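Long-range contacts in halogenase PltM (Pseudomonas fluorescens, PDB 6BZN), which halogenates phenolic substrates, with unusual tolerance for both substrate and halide, and probably works as a flavin-dependent enzyme that uses FAD: residues F60-A65 and W257-P262; H137-D142 and I261-H266; P366-A371 and E380-V385. One frame throughout, in Å; residues are numbered along the deposited sequence.

Contact 1 (F60-A65 and W257-P262); sequences FSVGEA and WLWVIP
The FAD-binding loop between strand 49-52 and helix 68-81 rests Val62, Glu64 and Ala65 against Trp259 and Ile261, two residues on one side of strand 256-262 in the large mixed sheet. Val62 brings one methyl, CG1, to the rim of the indole, 4.0 Å from Trp259 CZ2 and close to the ring plane, so the branched side chain meets an edge instead of stacking on a face. Trp259 reaches this far because its CG sits between the backbone N and the carbonyl carbon (chi1 80°), which sends the large ring out from the strand toward the loop. Glu64 crosses the indole at about a right angle; OE1 lies 4.0 Å from Trp259 NE1, too far for a bond. Ser275 joins the two instead, its OG hydrogen-bonded to both Glu64 OE1 and Trp259 NE1, while His221 takes OE2, so the buried carboxylate is gripped at both oxygens. Next along both segments the contact is apolar: the single methyl of Ala65 fits beside Ile261, CB 4.4 Å from CD1. Ala65 O is hydrogen-bonded to Ser351 OG, of another FAD-site residue. At phi 93° and psi 66°, a CB on residue 63 would press on Val62 O, which suits glycine. A glycerol, probably from the crystallisation liquor, bonds to Gly63 N, Glu64 OE1 and Ala65 N, consistent with a pocket here. Ser61, Val62 and Ala65 bind FAD in another crystal structure of this enzyme; here the flavin loop, following the second strand of the Rossmann-type sheet, lies against the mixed sheet, consistent with a flavin-dependent halogenase.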
loop_
_atom_site.group_PDB
_atom_site.type_symbol
_atom_site.label_atom_id
_atom_site.label_comp_id
_atom_site.label_asym_id
_atom_site.label_seq_id
_atom_site.Cartn_x
_atom_site.Cartn_y
_atom_site.Cartn_z
ATOM N N PHE A 60 7.838 7.085 -13.665
ATOM C CA PHE A 60 8.128 6.025 -12.713
ATOM C C PHE A 60 7.451 6.307 -11.374
ATOM O O PHE A 60 7.308 7.459 -10.953
ATOM C CB PHE A 60 9.647 5.927 -12.587
ATOM C CG PHE A 60 10.140 5.200 -11.379
ATOM C CD1 PHE A 60 10.351 3.827 -11.415
ATOM C CD2 PHE A 60 10.477 5.906 -10.231
ATOM C CE1 PHE A 60 10.850 3.161 -10.308
ATOM C CE2 PHE A 60 10.975 5.249 -9.118
ATOM C CZ PHE A 60 11.162 3.869 -9.157
ATOM N N SER A 61 6.993 5.245 -10.727
ATOM C CA SER A 61 6.542 5.329 -9.349
ATOM C C SER A 61 6.730 3.957 -8.683
ATOM O O SER A 61 6.693 2.946 -9.369
ATOM C CB SER A 61 5.078 5.785 -9.321
ATOM O OG SER A 61 4.520 5.629 -8.038
ATOM N N VAL A 62 6.980 3.925 -7.375
ATOM C CA VAL A 62 6.919 2.649 -6.625
ATOM C C VAL A 62 5.516 2.521 -6.011
ATOM O O VAL A 62 4.633 3.325 -6.329
ATOM C CB VAL A 62 8.076 2.461 -5.601
ATOM C CG1 VAL A 62 9.376 2.136 -6.341
ATOM C CG2 VAL A 62 8.226 3.678 -4.707
ATOM N N GLY A 63 5.289 1.511 -5.162
ATOM C CA GLY A 63 3.941 1.187 -4.696
ATOM C C GLY A 63 3.413 0.129 -5.636
ATOM O O GLY A 63 2.471 0.349 -6.382
ATOM N N GLU A 64 4.056 -1.034 -5.596
ATOM C CA GLU A 64 3.941 -2.024 -6.663
ATOM C C GLU A 64 3.273 -3.330 -6.255
ATOM O O GLU A 64 2.738 -4.035 -7.115
ATOM C CB GLU A 64 5.329 -2.308 -7.229
ATOM C CG GLU A 64 5.989 -1.055 -7.829
ATOM C CD GLU A 64 7.504 -1.079 -7.850
ATOM O OE1 GLU A 64 8.125 -1.385 -6.807
ATOM O OE2 GLU A 64 8.074 -0.725 -8.911
ATOM N N ALA A 65 3.294 -3.667 -4.972
ATOM C CA ALA A 65 2.810 -4.978 -4.548
ATOM C C ALA A 65 1.334 -4.897 -4.247
ATOM O O ALA A 65 0.923 -4.289 -3.252
ATOM C CB ALA A 65 3.578 -5.461 -3.324
ATOM N N TRP A 257 15.068 -3.923 5.905
ATOM C CA TRP A 257 14.650 -4.942 4.963
ATOM C C TRP A 257 14.835 -4.502 3.523
ATOM O O TRP A 257 15.000 -3.305 3.238
ATOM C CB TRP A 257 13.202 -5.343 5.231
ATOM C CG TRP A 257 12.143 -4.357 4.838
ATOM C CD1 TRP A 257 11.780 -3.209 5.502
ATOM C CD2 TRP A 257 11.257 -4.468 3.716
ATOM N NE1 TRP A 257 10.735 -2.603 4.845
ATOM C CE2 TRP A 257 10.389 -3.359 3.751
ATOM C CE3 TRP A 257 11.120 -5.399 2.673
ATOM C CZ2 TRP A 257 9.404 -3.149 2.772
ATOM C CZ3 TRP A 257 10.141 -5.207 1.731
ATOM C CH2 TRP A 257 9.294 -4.083 1.775
ATOM N N LEU A 258 14.831 -5.487 2.632
ATOM C CA LEU A 258 14.970 -5.269 1.200
ATOM C C LEU A 258 13.908 -6.078 0.452
ATOM O O LEU A 258 13.654 -7.259 0.769
ATOM C CB LEU A 258 16.396 -5.625 0.741
ATOM C CG LEU A 258 16.725 -5.623 -0.764
ATOM C CD1 LEU A 258 18.197 -5.314 -1.031
ATOM C CD2 LEU A 258 16.366 -6.958 -1.424
ATOM N N TRP A 259 13.300 -5.455 -0.551
ATOM C CA TRP A 259 12.318 -6.131 -1.394
ATOM C C TRP A 259 12.903 -6.549 -2.730
ATOM O O TRP A 259 13.738 -5.840 -3.287
ATOM C CB TRP A 259 11.069 -5.267 -1.593
ATOM C CG TRP A 259 11.068 -4.119 -2.632
ATOM C CD1 TRP A 259 11.178 -4.221 -3.994
ATOM C CD2 TRP A 259 10.833 -2.732 -2.361
ATOM N NE1 TRP A 259 11.038 -2.978 -4.584
ATOM C CE2 TRP A 259 10.832 -2.048 -3.604
ATOM C CE3 TRP A 259 10.625 -1.994 -1.184
ATOM C CZ2 TRP A 259 10.633 -0.661 -3.705
ATOM C CZ3 TRP A 259 10.439 -0.603 -1.288
ATOM C CH2 TRP A 259 10.450 0.041 -2.533
ATOM N N VAL A 260 12.431 -7.701 -3.220
ATOM C CA VAL A 260 12.670 -8.176 -4.567
ATOM C C VAL A 260 11.283 -8.426 -5.170
ATOM O O VAL A 260 10.553 -9.342 -4.752
ATOM C CB VAL A 260 13.537 -9.453 -4.577
ATOM C CG1 VAL A 260 13.839 -9.894 -6.000
ATOM C CG2 VAL A 260 14.836 -9.220 -3.813
ATOM N N ILE A 261 10.917 -7.583 -6.136
ATOM C CA ILE A 261 9.588 -7.545 -6.718
ATOM C C ILE A 261 9.764 -7.633 -8.231
ATOM O O ILE A 261 9.890 -6.603 -8.903
ATOM C CB ILE A 261 8.843 -6.267 -6.279
ATOM C CG1 ILE A 261 8.523 -6.360 -4.793
ATOM C CG2 ILE A 261 7.550 -6.055 -7.044
ATOM C CD1 ILE A 261 7.868 -5.134 -4.223
ATOM N N PRO A 262 9.795 -8.863 -8.776
ATOM C CA PRO A 262 10.017 -8.997 -10.223
ATOM C C PRO A 262 8.834 -8.590 -11.069
ATOM O O PRO A 262 7.680 -8.858 -10.693
ATOM C CB PRO A 262 10.272 -10.500 -10.404
ATOM C CG PRO A 262 10.691 -10.969 -9.065
ATOM C CD PRO A 262 9.867 -10.174 -8.113
#

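Contact 2 (H137-D142 and I261-H266); sequences HLFRQD and IPFNNH
His137 lies with one ring face on Ile261 and one ring edge at Pro262. Its CG stands anti to the carbonyl carbon (chi1 -75°), directing the imidazole at the end of strand 256-262. There Ile261 CG2 sits almost over the middle of the ring, 3.5 Å from its centroid, a CH-pi contact made by the methyl branch that lies anti to the isoleucine N. In the ring plane ND1 donates to Pro262 O over 2.8 Å with an N-H...O angle of 160°; the donor is tilted somewhat from the carbonyl plane. The proline ring adds an apolar neighbour, its CD 3.7 Å from His137 CE1. The other ring nitrogen, NE2, is hydrogen-bonded to Thr248 OG1, so bonds at both nitrogens hold the rotation of this buried ring while Ile261 packs on a face.

Phe139 and Phe263 form the second half of the contact, an edge-to-face pair with centroids 5.1 Å apart and planes at 61°. Phe139, with CG anti to its N, turns CD1 to the face of Phe263, 3.8 Å from CE2, and its CB lies over the same face. The Phe263 ring has its CD1 edge at His137 O, 3.5 Å away, while Ile261 O lies over the opposite face; a flat ring can be packed in this way on both sides. Phe139 is also the N-cap residue of helix 140-153, so the contact sets a strand-to-helix junction, which carries Arg140, an FAD-site residue whose NH1 is hydrogen-bonded to Gly63 O, against the exit of a sheet strand in the flavin-binding fold.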
loop_
_atom_site.group_PDB
_atom_site.type_symbol
_atom_site.label_atom_id
_atom_site.label_comp_id
_atom_site.label_asym_id
_atom_site.label_seq_id
_atom_site.Cartn_x
_atom_site.Cartn_y
_atom_site.Cartn_z
ATOM N N HIS A 137 2.295 -7.621 -9.459
ATOM C CA HIS A 137 3.344 -6.648 -9.213
ATOM C C HIS A 137 3.157 -5.576 -10.291
ATOM O O HIS A 137 3.401 -5.819 -11.470
ATOM C CB HIS A 137 4.714 -7.266 -9.363
ATOM C CG HIS A 137 5.108 -8.140 -8.220
ATOM N ND1 HIS A 137 6.150 -9.035 -8.302
ATOM C CD2 HIS A 137 4.618 -8.240 -6.962
ATOM C CE1 HIS A 137 6.294 -9.640 -7.137
ATOM N NE2 HIS A 137 5.376 -9.175 -6.308
ATOM N N LEU A 138 2.710 -4.403 -9.859
ATOM C CA LEU A 138 2.266 -3.338 -10.754
ATOM C C LEU A 138 3.434 -2.524 -11.269
ATOM O O LEU A 138 4.170 -1.935 -10.473
ATOM C CB LEU A 138 1.298 -2.425 -10.007
ATOM C CG LEU A 138 0.036 -3.054 -9.425
ATOM C CD1 LEU A 138 -0.632 -2.076 -8.494
ATOM C CD2 LEU A 138 -0.929 -3.464 -10.524
ATOM N N PHE A 139 3.617 -2.492 -12.591
ATOM C CA PHE A 139 4.622 -1.652 -13.219
ATOM C C PHE A 139 3.943 -0.313 -13.392
ATOM O O PHE A 139 3.201 -0.092 -14.352
ATOM C CB PHE A 139 5.089 -2.268 -14.548
ATOM C CG PHE A 139 6.270 -1.580 -15.186
ATOM C CD1 PHE A 139 7.438 -1.336 -14.467
ATOM C CD2 PHE A 139 6.241 -1.229 -16.543
ATOM C CE1 PHE A 139 8.538 -0.736 -15.070
ATOM C CE2 PHE A 139 7.348 -0.625 -17.145
ATOM C CZ PHE A 139 8.492 -0.386 -16.406
ATOM N N ARG A 140 4.170 0.575 -12.431
ATOM C CA ARG A 140 3.289 1.736 -12.253
ATOM C C ARG A 140 3.275 2.720 -13.422
ATOM O O ARG A 140 2.228 3.302 -13.728
ATOM C CB ARG A 140 3.612 2.445 -10.942
ATOM C CG ARG A 140 3.270 1.625 -9.698
ATOM C CD ARG A 140 1.769 1.476 -9.462
ATOM N NE ARG A 140 1.184 2.809 -9.298
ATOM C CZ ARG A 140 1.175 3.507 -8.165
ATOM N NH1 ARG A 140 1.602 2.988 -7.024
ATOM N NH2 ARG A 140 0.675 4.736 -8.175
ATOM N N GLN A 141 4.398 2.886 -14.119
ATOM C CA GLN A 141 4.356 3.725 -15.321
ATOM C C GLN A 141 3.246 3.336 -16.293
ATOM O O GLN A 141 2.630 4.195 -16.902
ATOM C CB GLN A 141 5.705 3.778 -16.044
ATOM C CG GLN A 141 6.243 2.459 -16.564
ATOM C CD GLN A 141 7.340 2.668 -17.592
ATOM O OE1 GLN A 141 8.483 2.938 -17.243
ATOM N NE2 GLN A 141 6.987 2.536 -18.881
ATOM N N ASP A 142 3.001 2.041 -16.463
ATOM C CA ASP A 142 2.007 1.580 -17.437
ATOM C C ASP A 142 0.626 1.501 -16.819
ATOM O O ASP A 142 -0.363 1.867 -17.451
ATOM C CB ASP A 142 2.403 0.233 -18.023
ATOM C CG ASP A 142 3.615 0.317 -18.973
ATOM O OD1 ASP A 142 4.052 1.428 -19.372
ATOM O OD2 ASP A 142 4.140 -0.773 -19.315
ATOM N N ILE A 261 10.917 -7.583 -6.136
ATOM C CA ILE A 261 9.588 -7.545 -6.718
ATOM C C ILE A 261 9.764 -7.633 -8.231
ATOM O O ILE A 261 9.890 -6.603 -8.903
ATOM C CB ILE A 261 8.843 -6.267 -6.279
ATOM C CG1 ILE A 261 8.523 -6.360 -4.793
ATOM C CG2 ILE A 261 7.550 -6.055 -7.044
ATOM C CD1 ILE A 261 7.868 -5.134 -4.223
ATOM N N PRO A 262 9.795 -8.863 -8.776
ATOM C CA PRO A 262 10.017 -8.997 -10.223
ATOM C C PRO A 262 8.834 -8.590 -11.069
ATOM O O PRO A 262 7.680 -8.858 -10.693
ATOM C CB PRO A 262 10.272 -10.500 -10.404
ATOM C CG PRO A 262 10.691 -10.969 -9.065
ATOM C CD PRO A 262 9.867 -10.174 -8.113
ATOM N N PHE A 263 9.112 -7.944 -12.203
ATOM C CA PHE A 263 8.112 -7.811 -13.272
ATOM C C PHE A 263 8.326 -8.856 -14.369
ATOM O O PHE A 263 7.522 -8.924 -15.285
ATOM C CB PHE A 263 8.109 -6.407 -13.884
ATOM C CG PHE A 263 7.966 -5.302 -12.866
ATOM C CD1 PHE A 263 6.770 -5.117 -12.190
ATOM C CD2 PHE A 263 9.033 -4.455 -12.582
ATOM C CE1 PHE A 263 6.635 -4.104 -11.263
ATOM C CE2 PHE A 263 8.911 -3.445 -11.650
ATOM C CZ PHE A 263 7.706 -3.263 -10.995
ATOM N N ASN A 264 9.381 -9.662 -14.254
ATOM C CA ASN A 264 9.802 -10.614 -15.301
ATOM C C ASN A 264 9.532 -12.088 -14.942
ATOM O O ASN A 264 10.214 -12.983 -15.432
ATOM C CB ASN A 264 11.286 -10.389 -15.653
ATOM C CG ASN A 264 12.235 -10.778 -14.540
ATOM O OD1 ASN A 264 11.900 -10.674 -13.360
ATOM N ND2 ASN A 264 13.434 -11.210 -14.905
ATOM N N ASN A 265 8.527 -12.318 -14.105
ATOM C CA ASN A 265 8.220 -13.635 -13.555
ATOM C C ASN A 265 6.889 -14.204 -14.043
ATOM O O ASN A 265 6.418 -15.214 -13.506
ATOM C CB ASN A 265 8.224 -13.564 -12.020
ATOM C CG ASN A 265 7.145 -12.643 -11.455
ATOM O OD1 ASN A 265 6.390 -12.007 -12.194
ATOM N ND2 ASN A 265 7.093 -12.544 -10.134
ATOM N N HIS A 266 6.269 -13.538 -15.020
ATOM C CA HIS A 266 4.976 -13.942 -15.557
ATOM C C HIS A 266 5.243 -14.636 -16.894
ATOM O O HIS A 266 5.938 -14.083 -17.738
ATOM C CB HIS A 266 4.067 -12.723 -15.768
ATOM C CG HIS A 266 2.642 -13.080 -16.056
ATOM N ND1 HIS A 266 1.649 -13.036 -15.102
ATOM C CD2 HIS A 266 2.048 -13.519 -17.186
ATOM C CE1 HIS A 266 0.504 -13.421 -15.638
ATOM N NE2 HIS A 266 0.720 -13.725 -16.903
#

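Contact 3 (P366-A371 and E380-V385); sequences PKVLDA and EQFIEV
Lys367 lays its aliphatic chain across the start of the next helix, with CB packed 3.9 Å from Phe382 CD1. Further out, CD lies 3.8 Å from Val385 CG2. The chain runs extended until the last torsion, where a bend (chi4 -66°) turns NZ aside to a water, 3.0 Å away, that also donates to Gln381 O. Another water donates to the same carbonyl and accepts from Glu384 N at the start of the helix, its bond from NZ being weak. A long residue suits this place because its methylenes pack on Phe382 and Val385 while NZ reaches Glu452 of helix 444-452 in a salt bridge. Helices 352-374 and 383-406 run in roughly opposite directions here, joined by a short connection, as a helical hairpin. Phe382, just before the second helix, fills the space between them; its edge points at Val368 N, CZ lies 4.0 Å from Ala371 CB, and Gln381 CB covers one face. Alanine, with its single methyl, lets the helix and the Gln381 side chain come close: NE2 is 3.6 Å from Ala371 CB. That amide nitrogen bonds to Arg376 O in the connection and to a further water, which donates to Lys367 O (2.8 Å) and to Asp370 OD1.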
loop_
_atom_site.group_PDB
_atom_site.type_symbol
_atom_site.label_atom_id
_atom_site.label_comp_id
_atom_site.label_asym_id
_atom_site.label_seq_id
_atom_site.Cartn_x
_atom_site.Cartn_y
_atom_site.Cartn_z
ATOM N N PRO A 366 -18.836 8.745 -3.089
ATOM C CA PRO A 366 -20.284 8.906 -2.891
ATOM C C PRO A 366 -20.643 10.164 -2.124
ATOM O O PRO A 366 -21.682 10.769 -2.408
ATOM C CB PRO A 366 -20.672 7.659 -2.085
ATOM C CG PRO A 366 -19.639 6.663 -2.451
ATOM C CD PRO A 366 -18.374 7.464 -2.530
ATOM N N LYS A 367 -19.776 10.577 -1.195
ATOM C CA LYS A 367 -20.016 11.783 -0.412
ATOM C C LYS A 367 -19.819 13.040 -1.244
ATOM O O LYS A 367 -20.532 14.015 -1.067
ATOM C CB LYS A 367 -19.127 11.796 0.830
ATOM C CG LYS A 367 -19.370 10.591 1.726
ATOM C CD LYS A 367 -18.444 10.585 2.918
ATOM C CE LYS A 367 -18.567 9.298 3.728
ATOM N NZ LYS A 367 -19.916 9.190 4.348
ATOM N N VAL A 368 -18.833 13.033 -2.134
ATOM C CA VAL A 368 -18.614 14.177 -3.027
ATOM C C VAL A 368 -19.809 14.314 -3.980
ATOM O O VAL A 368 -20.277 15.427 -4.240
ATOM C CB VAL A 368 -17.264 14.045 -3.779
ATOM C CG1 VAL A 368 -17.113 15.104 -4.867
ATOM C CG2 VAL A 368 -16.123 14.167 -2.782
ATOM N N LEU A 369 -20.303 13.182 -4.483
ATOM C CA LEU A 369 -21.483 13.180 -5.339
ATOM C C LEU A 369 -22.717 13.726 -4.617
ATOM O O LEU A 369 -23.458 14.533 -5.193
ATOM C CB LEU A 369 -21.799 11.780 -5.857
ATOM C CG LEU A 369 -20.810 11.149 -6.831
ATOM C CD1 LEU A 369 -21.324 9.755 -7.168
ATOM C CD2 LEU A 369 -20.639 11.978 -8.084
ATOM N N ASP A 370 -22.929 13.291 -3.375
ATOM C CA ASP A 370 -24.049 13.815 -2.569
ATOM C C ASP A 370 -23.899 15.335 -2.357
ATOM O O ASP A 370 -24.860 16.082 -2.516
ATOM C CB ASP A 370 -24.169 13.086 -1.222
ATOM C CG ASP A 370 -25.145 13.772 -0.261
ATOM O OD1 ASP A 370 -24.691 14.624 0.546
ATOM O OD2 ASP A 370 -26.369 13.491 -0.334
ATOM N N ALA A 371 -22.686 15.777 -2.022
ATOM C CA ALA A 371 -22.407 17.198 -1.828
ATOM C C ALA A 371 -22.707 18.021 -3.080
ATOM O O ALA A 371 -23.357 19.066 -2.991
ATOM C CB ALA A 371 -20.965 17.410 -1.394
ATOM N N GLU A 380 -18.224 18.281 8.159
ATOM C CA GLU A 380 -18.877 17.154 8.823
ATOM C C GLU A 380 -19.399 16.084 7.850
ATOM O O GLU A 380 -19.444 14.911 8.201
ATOM C CB GLU A 380 -19.998 17.640 9.769
ATOM C CG GLU A 380 -20.475 16.611 10.803
ATOM C CD GLU A 380 -19.437 16.211 11.867
ATOM O OE1 GLU A 380 -18.343 16.825 11.965
ATOM O OE2 GLU A 380 -19.727 15.254 12.624
ATOM N N GLN A 381 -19.739 16.474 6.619
ATOM C CA GLN A 381 -20.163 15.510 5.600
ATOM C C GLN A 381 -19.068 14.505 5.270
ATOM O O GLN A 381 -19.365 13.415 4.830
ATOM C CB GLN A 381 -20.571 16.217 4.299
ATOM C CG GLN A 381 -21.816 17.094 4.412
ATOM C CD GLN A 381 -21.890 18.150 3.310
ATOM O OE1 GLN A 381 -22.040 19.348 3.586
ATOM N NE2 GLN A 381 -21.746 17.722 2.064
ATOM N N PHE A 382 -17.807 14.893 5.456
ATOM C CA PHE A 382 -16.665 14.047 5.066
ATOM C C PHE A 382 -15.942 13.435 6.262
ATOM O O PHE A 382 -14.896 12.815 6.103
ATOM C CB PHE A 382 -15.714 14.871 4.197
ATOM C CG PHE A 382 -16.409 15.559 3.051
ATOM C CD1 PHE A 382 -16.911 14.824 1.996
ATOM C CD2 PHE A 382 -16.564 16.940 3.032
ATOM C CE1 PHE A 382 -17.569 15.446 0.945
ATOM C CE2 PHE A 382 -17.218 17.566 1.986
ATOM C CZ PHE A 382 -17.728 16.813 0.943
ATOM N N ILE A 383 -16.530 13.545 7.453
ATOM C CA ILE A 383 -15.819 13.173 8.676
ATOM C C ILE A 383 -15.424 11.695 8.710
ATOM O O ILE A 383 -14.369 11.354 9.216
ATOM C CB ILE A 383 -16.604 13.583 9.953
ATOM C CG1 ILE A 383 -15.704 13.557 11.186
ATOM C CG2 ILE A 383 -17.842 12.721 10.165
ATOM C CD1 ILE A 383 -14.656 14.648 11.212
ATOM N N GLU A 384 -16.248 10.824 8.144
ATOM C CA GLU A 384 -15.925 9.402 8.134
ATOM C C GLU A 384 -14.780 9.065 7.170
ATOM O O GLU A 384 -14.116 8.039 7.338
ATOM C CB GLU A 384 -17.167 8.562 7.842
ATOM C CG GLU A 384 -18.252 8.685 8.915
ATOM C CD GLU A 384 -17.839 8.184 10.298
ATOM O OE1 GLU A 384 -17.037 7.230 10.387
ATOM O OE2 GLU A 384 -18.339 8.741 11.311
ATOM N N VAL A 385 -14.554 9.915 6.173
ATOM C CA VAL A 385 -13.380 9.776 5.313
ATOM C C VAL A 385 -12.113 10.027 6.154
ATOM O O VAL A 385 -11.140 9.253 6.098
ATOM C CB VAL A 385 -13.456 10.704 4.080
ATOM C CG1 VAL A 385 -12.194 10.624 3.242
ATOM C CG2 VAL A 385 -14.653 10.323 3.219
HETATM O O HOH W 1 -18.741 11.196 6.661
HETATM O O HOH W 2 -21.901 14.667 1.328
HETATM O O HOH W 3 -21.610 11.706 4.613
#

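Contacts 1 and 2 are buried neighbours that share Ile261 and Pro262 at the end of strand 256-262; the loop 60-65 and the segment 137-142 also join directly, through Glu64 O with Leu138 N and Gly63 O with Arg140 NH1. Both lie at the FAD-binding region, the first built of apolar touches and a carboxylate held from outside the pair, the second of a direct imidazole-carbonyl bond and an aromatic pair. Contact 3 lies about 33 Å from contact 1 and 35 Å from contact 2, centre to centre, on a partly exposed helical hairpin. There no direct hydrogen bond crosses between the segments; apolar side chains pack, and waters bridge the polar groups, as befits its position nearer solvent.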